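Local coordinates for probable transcriptional regulator, LysR family protein (Rhodococcus sp., PDB 2QL3), which probably binds DNA and regulates transcription, this chain being its C-terminal LysR substrate-binding domain, with a fold of the periplasmic-binding-protein type, at residues L55-V60 and R199-F204; S22-F27 and V36-D41; V9-A14 and T18-M23. All blocks are in the same frame, centred on the assembly; numbering follows the deposited sequence.

Contact 1 (L55-V60 and R199-F204)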
loop_
_atom_site.group_PDB
_atom_site.type_symbol
_atom_site.label_atom_id
_atom_site.label_comp_id
_atom_site.label_asym_id
_atom_site.label_seq_id
_atom_site.Cartn_x
_atom_site.Cartn_y
_atom_site.Cartn_z
ATOM N N LEU A 55 -17.310 -13.342 -5.154
ATOM C CA LEU A 55 -15.991 -13.933 -5.270
ATOM C C LEU A 55 -16.153 -15.439 -5.309
ATOM O O LEU A 55 -17.056 -15.961 -4.668
ATOM C CB LEU A 55 -15.097 -13.556 -4.082
ATOM C CG LEU A 55 -14.779 -12.090 -3.841
ATOM C CD1 LEU A 55 -14.048 -12.003 -2.493
ATOM C CD2 LEU A 55 -13.940 -11.551 -4.985
ATOM N N ASP A 56 -15.293 -16.111 -6.070
ATOM C CA ASP A 56 -15.260 -17.582 -6.101
ATOM C C ASP A 56 -14.375 -18.073 -4.951
ATOM O O ASP A 56 -14.728 -19.004 -4.230
ATOM C CB ASP A 56 -14.683 -18.143 -7.415
ATOM C CG ASP A 56 -15.613 -17.931 -8.659
ATOM O OD1 ASP A 56 -16.441 -18.826 -8.905
ATOM O OD2 ASP A 56 -15.537 -16.896 -9.386
ATOM N N VAL A 57 -13.210 -17.432 -4.817
ATOM C CA VAL A 57 -12.180 -17.811 -3.856
ATOM C C VAL A 57 -11.568 -16.535 -3.276
ATOM O O VAL A 57 -11.756 -15.437 -3.807
ATOM C CB VAL A 57 -11.056 -18.719 -4.474
ATOM C CG1 VAL A 57 -11.634 -20.035 -5.018
ATOM C CG2 VAL A 57 -10.301 -18.005 -5.578
ATOM N N ALA A 58 -10.907 -16.700 -2.136
ATOM C CA ALA A 58 -10.205 -15.615 -1.441
ATOM C C ALA A 58 -8.819 -16.139 -1.020
ATOM O O ALA A 58 -8.665 -17.335 -0.619
ATOM C CB ALA A 58 -11.028 -15.200 -0.204
ATOM N N ILE A 59 -7.817 -15.276 -1.132
ATOM C CA ILE A 59 -6.512 -15.527 -0.584
ATOM C C ILE A 59 -6.423 -14.677 0.670
ATOM O O ILE A 59 -6.486 -13.452 0.606
ATOM C CB ILE A 59 -5.386 -15.112 -1.531
ATOM C CG1 ILE A 59 -5.557 -15.793 -2.918
ATOM C CG2 ILE A 59 -4.018 -15.386 -0.903
ATOM C CD1 ILE A 59 -5.594 -17.284 -2.894
ATOM N N VAL A 60 -6.314 -15.332 1.831
ATOM C CA VAL A 60 -6.420 -14.619 3.110
ATOM C C VAL A 60 -5.481 -15.166 4.169
ATOM O O VAL A 60 -5.011 -16.295 4.068
ATOM C CB VAL A 60 -7.883 -14.648 3.703
ATOM C CG1 VAL A 60 -8.786 -13.805 2.889
ATOM C CG2 VAL A 60 -8.436 -16.068 3.800
ATOM N N ARG A 199 -12.153 -24.610 -9.176
ATOM C CA ARG A 199 -11.507 -25.849 -8.792
ATOM C C ARG A 199 -10.091 -25.944 -9.427
ATOM O O ARG A 199 -9.116 -26.294 -8.743
ATOM C CB ARG A 199 -12.384 -27.010 -9.216
ATOM C CG ARG A 199 -12.476 -28.005 -8.178
ATOM C CD ARG A 199 -13.817 -28.639 -8.220
ATOM N NE ARG A 199 -13.705 -30.000 -8.707
ATOM C CZ ARG A 199 -13.502 -31.074 -7.938
ATOM N NH1 ARG A 199 -13.387 -30.961 -6.613
ATOM N NH2 ARG A 199 -13.425 -32.281 -8.505
ATOM N N ALA A 200 -9.978 -25.609 -10.709
ATOM C CA ALA A 200 -8.657 -25.606 -11.363
ATOM C C ALA A 200 -7.711 -24.651 -10.664
ATOM O O ALA A 200 -6.519 -24.979 -10.485
ATOM C CB ALA A 200 -8.734 -25.305 -12.886
ATOM N N PHE A 201 -8.259 -23.498 -10.227
ATOM C CA PHE A 201 -7.461 -22.489 -9.507
ATOM C C PHE A 201 -6.903 -23.006 -8.149
ATOM O O PHE A 201 -5.695 -22.901 -7.876
ATOM C CB PHE A 201 -8.235 -21.182 -9.308
ATOM C CG PHE A 201 -7.442 -20.118 -8.666
ATOM C CD1 PHE A 201 -6.705 -19.245 -9.440
ATOM C CD2 PHE A 201 -7.446 -19.936 -7.272
ATOM C CE1 PHE A 201 -5.973 -18.214 -8.882
ATOM C CE2 PHE A 201 -6.689 -18.900 -6.703
ATOM C CZ PHE A 201 -5.926 -18.043 -7.541
ATOM N N ILE A 202 -7.795 -23.576 -7.346
ATOM C CA ILE A 202 -7.456 -24.129 -6.092
ATOM C C ILE A 202 -6.398 -25.243 -6.240
ATOM O O ILE A 202 -5.420 -25.247 -5.498
ATOM C CB ILE A 202 -8.724 -24.662 -5.347
ATOM C CG1 ILE A 202 -9.680 -23.492 -5.034
ATOM C CG2 ILE A 202 -8.308 -25.517 -4.098
ATOM C CD1 ILE A 202 -11.192 -23.870 -4.776
ATOM N N ARG A 203 -6.571 -26.145 -7.198
ATOM C CA ARG A 203 -5.636 -27.259 -7.401
ATOM C C ARG A 203 -4.286 -26.696 -7.882
ATOM O O ARG A 203 -3.231 -27.189 -7.491
ATOM C CB ARG A 203 -6.189 -28.349 -8.384
ATOM C CG ARG A 203 -7.453 -29.090 -7.924
ATOM C CD ARG A 203 -7.868 -30.128 -8.979
ATOM N NE ARG A 203 -9.128 -30.863 -8.740
ATOM C CZ ARG A 203 -9.825 -31.490 -9.708
ATOM N NH1 ARG A 203 -9.404 -31.441 -10.971
ATOM N NH2 ARG A 203 -10.941 -32.171 -9.438
ATOM N N PHE A 204 -4.336 -25.660 -8.720
ATOM C CA PHE A 204 -3.148 -25.098 -9.327
ATOM C C PHE A 204 -2.291 -24.363 -8.281
ATOM O O PHE A 204 -1.059 -24.541 -8.252
ATOM C CB PHE A 204 -3.490 -24.227 -10.545
ATOM C CG PHE A 204 -2.255 -23.581 -11.207
ATOM C CD1 PHE A 204 -1.542 -24.261 -12.183
ATOM C CD2 PHE A 204 -1.831 -22.328 -10.824
ATOM C CE1 PHE A 204 -0.382 -23.681 -12.798
ATOM C CE2 PHE A 204 -0.689 -21.738 -11.407
ATOM C CZ PHE A 204 0.043 -22.433 -12.403
#
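Val57 divides its two methyls between neighbouring residues on the C-terminal helix. CG1 lies anti to the carbonyl carbon (N-CA-CB-CG1 -60°) and meets the end of Ile202, 3.9 Å from its CD1 and almost as near its CG1. CG2, on the other branch, reaches obliquely to Phe201, where CD2 is 3.8 Å away and CE2 scarcely farther. The valine thus fits its fork against two consecutive residues of the helix. With an alanine here both methyls would go, which would probably open a gap beside Ile202 CD1 and at the CD2-CE2 bond of Phe201. Two residues on, the CB of Ile59 leaves the strand to one side of the helix, yet its CD1 comes to the edge of the same ring, near the ring plane, 4.3 Å from Phe201 CE2. The ring lies within this reach because CG of Phe201 is anti to the backbone N, chi1 -176°.

The strand 57-60 and the helix segment 199-204 run in roughly the same direction, 27° apart, with their axes 10.4 Å from each other at closest approach. Phe27 of helix 20-30 meets Phe201 edge-to-face, while Trp188 of strand 182-189 and Leu194 pack on Ile202. The strand's backbone bonds go instead to its sheet neighbours, 5-11 and 182-189. Joining the two segments are side-chain carbons alone, so between them the contact rests on shape and exclusion of water, with no directional bond to set how the helix is rotated on this strand.

Contact 2 (S22-F27 and V36-D41)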
loop_
_atom_site.group_PDB
_atom_site.type_symbol
_atom_site.label_atom_id
_atom_site.label_comp_id
_atom_site.label_asym_id
_atom_site.label_seq_id
_atom_site.Cartn_x
_atom_site.Cartn_y
_atom_site.Cartn_z
ATOM N N SER A 22 2.467 -13.449 -8.660
ATOM C CA SER A 22 2.935 -14.661 -9.335
ATOM C C SER A 22 1.849 -15.711 -9.516
ATOM O O SER A 22 1.871 -16.446 -10.479
ATOM C CB SER A 22 4.189 -15.289 -8.677
ATOM O OG SER A 22 3.950 -15.526 -7.306
HETATM N N MSE A 23 0.932 -15.806 -8.545
HETATM C CA MSE A 23 -0.214 -16.693 -8.638
HETATM C C MSE A 23 -1.043 -16.380 -9.865
HETATM O O MSE A 23 -1.337 -17.250 -10.624
HETATM C CB MSE A 23 -1.139 -16.500 -7.417
HETATM C CG MSE A 23 -1.124 -17.597 -6.448
HETATM SE SE MSE A 23 -2.538 -17.275 -5.072
HETATM C CE MSE A 23 -3.764 -16.462 -6.150
ATOM N N LEU A 24 -1.442 -15.122 -10.019
ATOM C CA LEU A 24 -2.241 -14.692 -11.194
ATOM C C LEU A 24 -1.469 -14.894 -12.486
ATOM O O LEU A 24 -2.017 -15.382 -13.479
ATOM C CB LEU A 24 -2.701 -13.220 -11.071
ATOM C CG LEU A 24 -4.083 -13.002 -10.390
ATOM C CD1 LEU A 24 -4.643 -14.268 -9.673
ATOM C CD2 LEU A 24 -4.201 -11.718 -9.587
ATOM N N TYR A 25 -0.188 -14.528 -12.480
ATOM C CA TYR A 25 0.659 -14.754 -13.672
ATOM C C TYR A 25 0.723 -16.238 -14.010
ATOM O O TYR A 25 0.372 -16.636 -15.125
ATOM C CB TYR A 25 2.067 -14.138 -13.492
ATOM C CG TYR A 25 2.828 -14.131 -14.782
ATOM C CD1 TYR A 25 2.766 -13.035 -15.641
ATOM C CD2 TYR A 25 3.542 -15.238 -15.172
ATOM C CE1 TYR A 25 3.418 -13.032 -16.860
ATOM C CE2 TYR A 25 4.199 -15.260 -16.406
ATOM C CZ TYR A 25 4.127 -14.142 -17.232
ATOM O OH TYR A 25 4.777 -14.140 -18.434
ATOM N N ALA A 26 1.146 -17.064 -13.057
ATOM C CA ALA A 26 1.272 -18.494 -13.324
ATOM C C ALA A 26 -0.077 -19.114 -13.758
ATOM O O ALA A 26 -0.136 -19.940 -14.691
ATOM C CB ALA A 26 1.862 -19.245 -12.097
ATOM N N PHE A 27 -1.171 -18.720 -13.099
ATOM C CA PHE A 27 -2.479 -19.319 -13.417
ATOM C C PHE A 27 -2.896 -18.997 -14.850
ATOM O O PHE A 27 -3.247 -19.916 -15.646
ATOM C CB PHE A 27 -3.555 -18.960 -12.347
ATOM C CG PHE A 27 -4.933 -19.544 -12.648
ATOM C CD1 PHE A 27 -5.189 -20.895 -12.441
ATOM C CD2 PHE A 27 -5.953 -18.744 -13.155
ATOM C CE1 PHE A 27 -6.446 -21.440 -12.759
ATOM C CE2 PHE A 27 -7.186 -19.285 -13.492
ATOM C CZ PHE A 27 -7.439 -20.625 -13.297
ATOM N N VAL A 36 -9.293 -13.874 -14.868
ATOM C CA VAL A 36 -9.453 -13.535 -13.448
ATOM C C VAL A 36 -10.021 -12.177 -13.137
ATOM O O VAL A 36 -9.575 -11.150 -13.673
ATOM C CB VAL A 36 -8.251 -13.938 -12.548
ATOM C CG1 VAL A 36 -7.048 -14.330 -13.325
ATOM C CG2 VAL A 36 -8.043 -12.985 -11.340
ATOM N N GLU A 37 -11.046 -12.173 -12.289
ATOM C CA GLU A 37 -11.562 -10.897 -11.796
ATOM C C GLU A 37 -10.956 -10.690 -10.420
ATOM O O GLU A 37 -11.320 -11.377 -9.465
ATOM C CB GLU A 37 -13.105 -10.880 -11.787
ATOM C CG GLU A 37 -13.715 -10.832 -13.241
ATOM C CD GLU A 37 -14.562 -12.080 -13.671
ATOM O OE1 GLU A 37 -15.611 -12.367 -13.030
ATOM O OE2 GLU A 37 -14.176 -12.754 -14.681
ATOM N N PHE A 38 -10.003 -9.781 -10.341
ATOM C CA PHE A 38 -9.239 -9.610 -9.126
ATOM C C PHE A 38 -9.810 -8.454 -8.317
ATOM O O PHE A 38 -9.986 -7.358 -8.855
ATOM C CB PHE A 38 -7.778 -9.347 -9.482
ATOM C CG PHE A 38 -6.939 -8.966 -8.320
ATOM C CD1 PHE A 38 -6.530 -7.621 -8.137
ATOM C CD2 PHE A 38 -6.574 -9.916 -7.372
ATOM C CE1 PHE A 38 -5.724 -7.265 -7.032
ATOM C CE2 PHE A 38 -5.764 -9.551 -6.263
ATOM C CZ PHE A 38 -5.354 -8.224 -6.097
ATOM N N ARG A 39 -10.079 -8.693 -7.036
ATOM C CA ARG A 39 -10.537 -7.637 -6.111
ATOM C C ARG A 39 -9.777 -7.735 -4.810
ATOM O O ARG A 39 -9.761 -8.758 -4.198
ATOM C CB ARG A 39 -12.040 -7.731 -5.757
ATOM C CG ARG A 39 -12.946 -8.252 -6.832
ATOM C CD ARG A 39 -14.181 -7.379 -7.054
ATOM N NE ARG A 39 -14.875 -7.853 -8.248
ATOM C CZ ARG A 39 -14.564 -7.512 -9.507
ATOM N NH1 ARG A 39 -13.569 -6.641 -9.764
ATOM N NH2 ARG A 39 -15.251 -8.052 -10.519
ATOM N N GLU A 40 -9.162 -6.650 -4.385
ATOM C CA GLU A 40 -8.618 -6.529 -3.047
ATOM C C GLU A 40 -9.688 -5.931 -2.170
ATOM O O GLU A 40 -10.330 -4.969 -2.564
ATOM C CB GLU A 40 -7.440 -5.549 -3.044
ATOM C CG GLU A 40 -6.146 -6.186 -3.344
ATOM C CD GLU A 40 -5.032 -5.193 -3.634
ATOM O OE1 GLU A 40 -5.318 -4.148 -4.275
ATOM O OE2 GLU A 40 -3.884 -5.457 -3.227
ATOM N N ASP A 41 -9.901 -6.483 -0.991
ATOM C CA ASP A 41 -10.865 -5.816 -0.078
ATOM C C ASP A 41 -10.554 -6.038 1.344
ATOM O O ASP A 41 -9.781 -6.935 1.650
ATOM C CB ASP A 41 -12.333 -6.139 -0.364
ATOM C CG ASP A 41 -13.153 -4.877 -0.466
ATOM O OD1 ASP A 41 -12.981 -3.942 0.399
ATOM O OD2 ASP A 41 -13.967 -4.820 -1.398
#
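The aliphatic half of this contact is Leu24 against Val36. Leu24 points from helix 20-30 at strand 34-40, and its CD1 lies 4.0 Å from Val36 CG2, with CG of the leucine at nearly the same distance from that methyl. The two side chains meet at a slant, and a single methyl of the valine takes CG and CD1 of the leucine.

The aliphatic-aromatic half uses the other methyl. Leu24 CD2 comes 3.7 Å from Phe38 CD2 and somewhat less close to CG of the ring, the two side chains crossing at about a right angle. Phe38 is two residues beyond Val36, on the same side of the strand, and its CG stands anti to the backbone N (chi1 172°), which sets the CD2 side of the ring beside Leu24 CD2. Leu24 therefore straddles the pair, one methyl for each.

From the second subunit, Phe144 packs on both Leu24 and Phe38, and Glu40 bonds to Thr135 and Thr140 of that subunit, so helix 20-30 and strand 34-40 together face the partner chain. Within its own chain the contact seats the helix of the beta-alpha-beta unit on the second of its strands. Strand 34-40 pairs in parallel with strand 5-11, whose Val9 and Cys11 touch Val36 and Phe38, and helix 20-30 also packs against helix 196-205, where Phe27 meets Phe201 edge-to-face.

Contact 3 (V9-A14 and T18-M23)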
loop_
_atom_site.group_PDB
_atom_site.type_symbol
_atom_site.label_atom_id
_atom_site.label_comp_id
_atom_site.label_asym_id
_atom_site.label_seq_id
_atom_site.Cartn_x
_atom_site.Cartn_y
_atom_site.Cartn_z
ATOM N N VAL A 9 -11.376 -13.753 -7.892
ATOM C CA VAL A 9 -10.394 -13.970 -6.815
ATOM C C VAL A 9 -10.256 -12.725 -5.928
ATOM O O VAL A 9 -9.930 -11.605 -6.387
ATOM C CB VAL A 9 -8.997 -14.332 -7.367
ATOM C CG1 VAL A 9 -8.015 -14.641 -6.182
ATOM C CG2 VAL A 9 -9.057 -15.513 -8.364
ATOM N N GLY A 10 -10.539 -12.892 -4.656
ATOM C CA GLY A 10 -10.371 -11.752 -3.760
ATOM C C GLY A 10 -9.154 -11.953 -2.899
ATOM O O GLY A 10 -8.635 -13.103 -2.781
ATOM N N CYS A 11 -8.686 -10.872 -2.280
ATOM C CA CYS A 11 -7.646 -10.983 -1.252
ATOM C C CYS A 11 -7.591 -9.756 -0.356
ATOM O O CYS A 11 -8.177 -8.727 -0.713
ATOM C CB CYS A 11 -6.287 -11.271 -1.883
ATOM S SG CYS A 11 -5.501 -9.885 -2.622
ATOM N N TYR A 12 -6.901 -9.866 0.791
ATOM C CA TYR A 12 -6.651 -8.702 1.662
ATOM C C TYR A 12 -5.528 -7.865 1.021
ATOM O O TYR A 12 -4.621 -8.419 0.431
ATOM C CB TYR A 12 -6.196 -9.110 3.075
ATOM C CG TYR A 12 -7.200 -9.902 3.879
ATOM C CD1 TYR A 12 -8.584 -9.796 3.628
ATOM C CD2 TYR A 12 -6.769 -10.736 4.916
ATOM C CE1 TYR A 12 -9.513 -10.559 4.369
ATOM C CE2 TYR A 12 -7.662 -11.489 5.647
ATOM C CZ TYR A 12 -9.027 -11.375 5.385
ATOM O OH TYR A 12 -9.897 -12.144 6.093
ATOM N N PRO A 13 -5.622 -6.512 1.105
ATOM C CA PRO A 13 -4.650 -5.675 0.369
ATOM C C PRO A 13 -3.152 -5.968 0.556
ATOM O O PRO A 13 -2.430 -5.914 -0.421
ATOM C CB PRO A 13 -5.037 -4.218 0.773
ATOM C CG PRO A 13 -6.552 -4.344 1.100
ATOM C CD PRO A 13 -6.629 -5.704 1.816
ATOM N N ALA A 14 -2.713 -6.303 1.772
ATOM C CA ALA A 14 -1.329 -6.662 2.070
ATOM C C ALA A 14 -0.855 -7.942 1.378
ATOM O O ALA A 14 0.340 -8.214 1.291
ATOM C CB ALA A 14 -1.171 -6.797 3.576
ATOM N N THR A 18 2.378 -9.306 -2.625
ATOM C CA THR A 18 3.359 -10.251 -2.110
ATOM C C THR A 18 3.071 -11.643 -2.651
ATOM O O THR A 18 3.990 -12.320 -3.148
ATOM C CB THR A 18 3.379 -10.276 -0.578
ATOM O OG1 THR A 18 2.049 -10.475 -0.112
ATOM C CG2 THR A 18 3.803 -8.935 -0.037
ATOM N N ILE A 19 1.809 -12.069 -2.557
ATOM C CA ILE A 19 1.435 -13.417 -2.947
ATOM C C ILE A 19 0.713 -13.543 -4.321
ATOM O O ILE A 19 1.005 -14.438 -5.135
ATOM C CB ILE A 19 0.665 -14.065 -1.749
ATOM C CG1 ILE A 19 1.746 -14.660 -0.823
ATOM C CG2 ILE A 19 -0.223 -15.144 -2.200
ATOM C CD1 ILE A 19 1.358 -14.820 0.634
ATOM N N LEU A 20 -0.165 -12.594 -4.575
ATOM C CA LEU A 20 -1.043 -12.593 -5.701
ATOM C C LEU A 20 -0.394 -12.429 -7.079
ATOM O O LEU A 20 -0.824 -13.087 -7.994
ATOM C CB LEU A 20 -2.133 -11.578 -5.525
ATOM C CG LEU A 20 -3.437 -12.057 -4.881
ATOM C CD1 LEU A 20 -4.236 -13.013 -5.790
ATOM C CD2 LEU A 20 -3.156 -12.636 -3.525
ATOM N N PRO A 21 0.629 -11.570 -7.217
ATOM C CA PRO A 21 1.161 -11.351 -8.583
ATOM C C PRO A 21 1.611 -12.618 -9.292
ATOM O O PRO A 21 1.141 -12.858 -10.403
ATOM C CB PRO A 21 2.311 -10.394 -8.362
ATOM C CG PRO A 21 1.877 -9.587 -7.062
ATOM C CD PRO A 21 1.289 -10.709 -6.216
ATOM N N SER A 22 2.467 -13.449 -8.660
ATOM C CA SER A 22 2.935 -14.661 -9.335
ATOM C C SER A 22 1.849 -15.711 -9.516
ATOM O O SER A 22 1.871 -16.446 -10.479
ATOM C CB SER A 22 4.189 -15.289 -8.677
ATOM O OG SER A 22 3.950 -15.526 -7.306
HETATM N N MSE A 23 0.932 -15.806 -8.545
HETATM C CA MSE A 23 -0.214 -16.693 -8.638
HETATM C C MSE A 23 -1.043 -16.380 -9.865
HETATM O O MSE A 23 -1.337 -17.250 -10.624
HETATM C CB MSE A 23 -1.139 -16.500 -7.417
HETATM C CG MSE A 23 -1.124 -17.597 -6.448
HETATM SE SE MSE A 23 -2.538 -17.275 -5.072
HETATM C CE MSE A 23 -3.764 -16.462 -6.150
#
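Leu20 bridges Cys11 and Val9 at the start of a beta-alpha-beta unit, where strand 5-11 ends and the chain turns back into helix 20-30. In the first turn of that helix, the leucine gives more surface to the contact than any other residue and sends its two methyls to different points on the strand. CD2 sits 3.7 Å from Cys11 SG, and the cysteine's CB is almost equally near. CD1 goes on to Val9 CG1, 4.1 Å away, the two side chains sliding past each other in opposite directions.

Cys11 comes second. Its SG lies between the backbone N and the carbonyl carbon, chi1 77°, and there it faces the leucine with CG as well as CD2 within van der Waals range. Phe38 of strand 34-40 touches both Cys11 and Leu20 and so continues this apolar cluster.

Ala14, the third, works through its backbone rather than its methyl, and belongs to the connection between strand and helix. In LysR-type effector domains this end of the sheet generally borders the cleft between the two subdomains, and the same is probably true here. Thr18 faces Ala14 from the far end of the turn. Its hydroxyl also bonds to NE2 of Gln156, its stronger polar partner, which ties the turn to the loop following strand 152-154. Towards Ala14, Thr18 OG1 donates its proton to Ala14 O at 3.2 Å, approaching a lone pair in the carbonyl plane with a C=O...OG1 angle of 136°.

How the contacts relate
All three contacts bear on one sheet. The touching residues of contacts 1 and 2 are all buried, whereas contact 3 runs from a buried apolar end to a partly exposed polar one. Contacts 2 and 3 seat the same helix, 20-30, on two adjacent strands of a single beta-alpha-beta unit, with their centres about 6 Å apart. Contact 1 brings in the C-terminal helix, which packs beside helix 20-30; Phe201 and Met23 meet between them. Strand 5-11 lies between the other two strands and joins all three contacts by backbone hydrogen bonds. Contacts 1 and 2 are wholly apolar; contact 3, closest to the chain's centre, adds a hydrogen bond within the connection between strand and helix. The second subunit touches contacts 2 and 3.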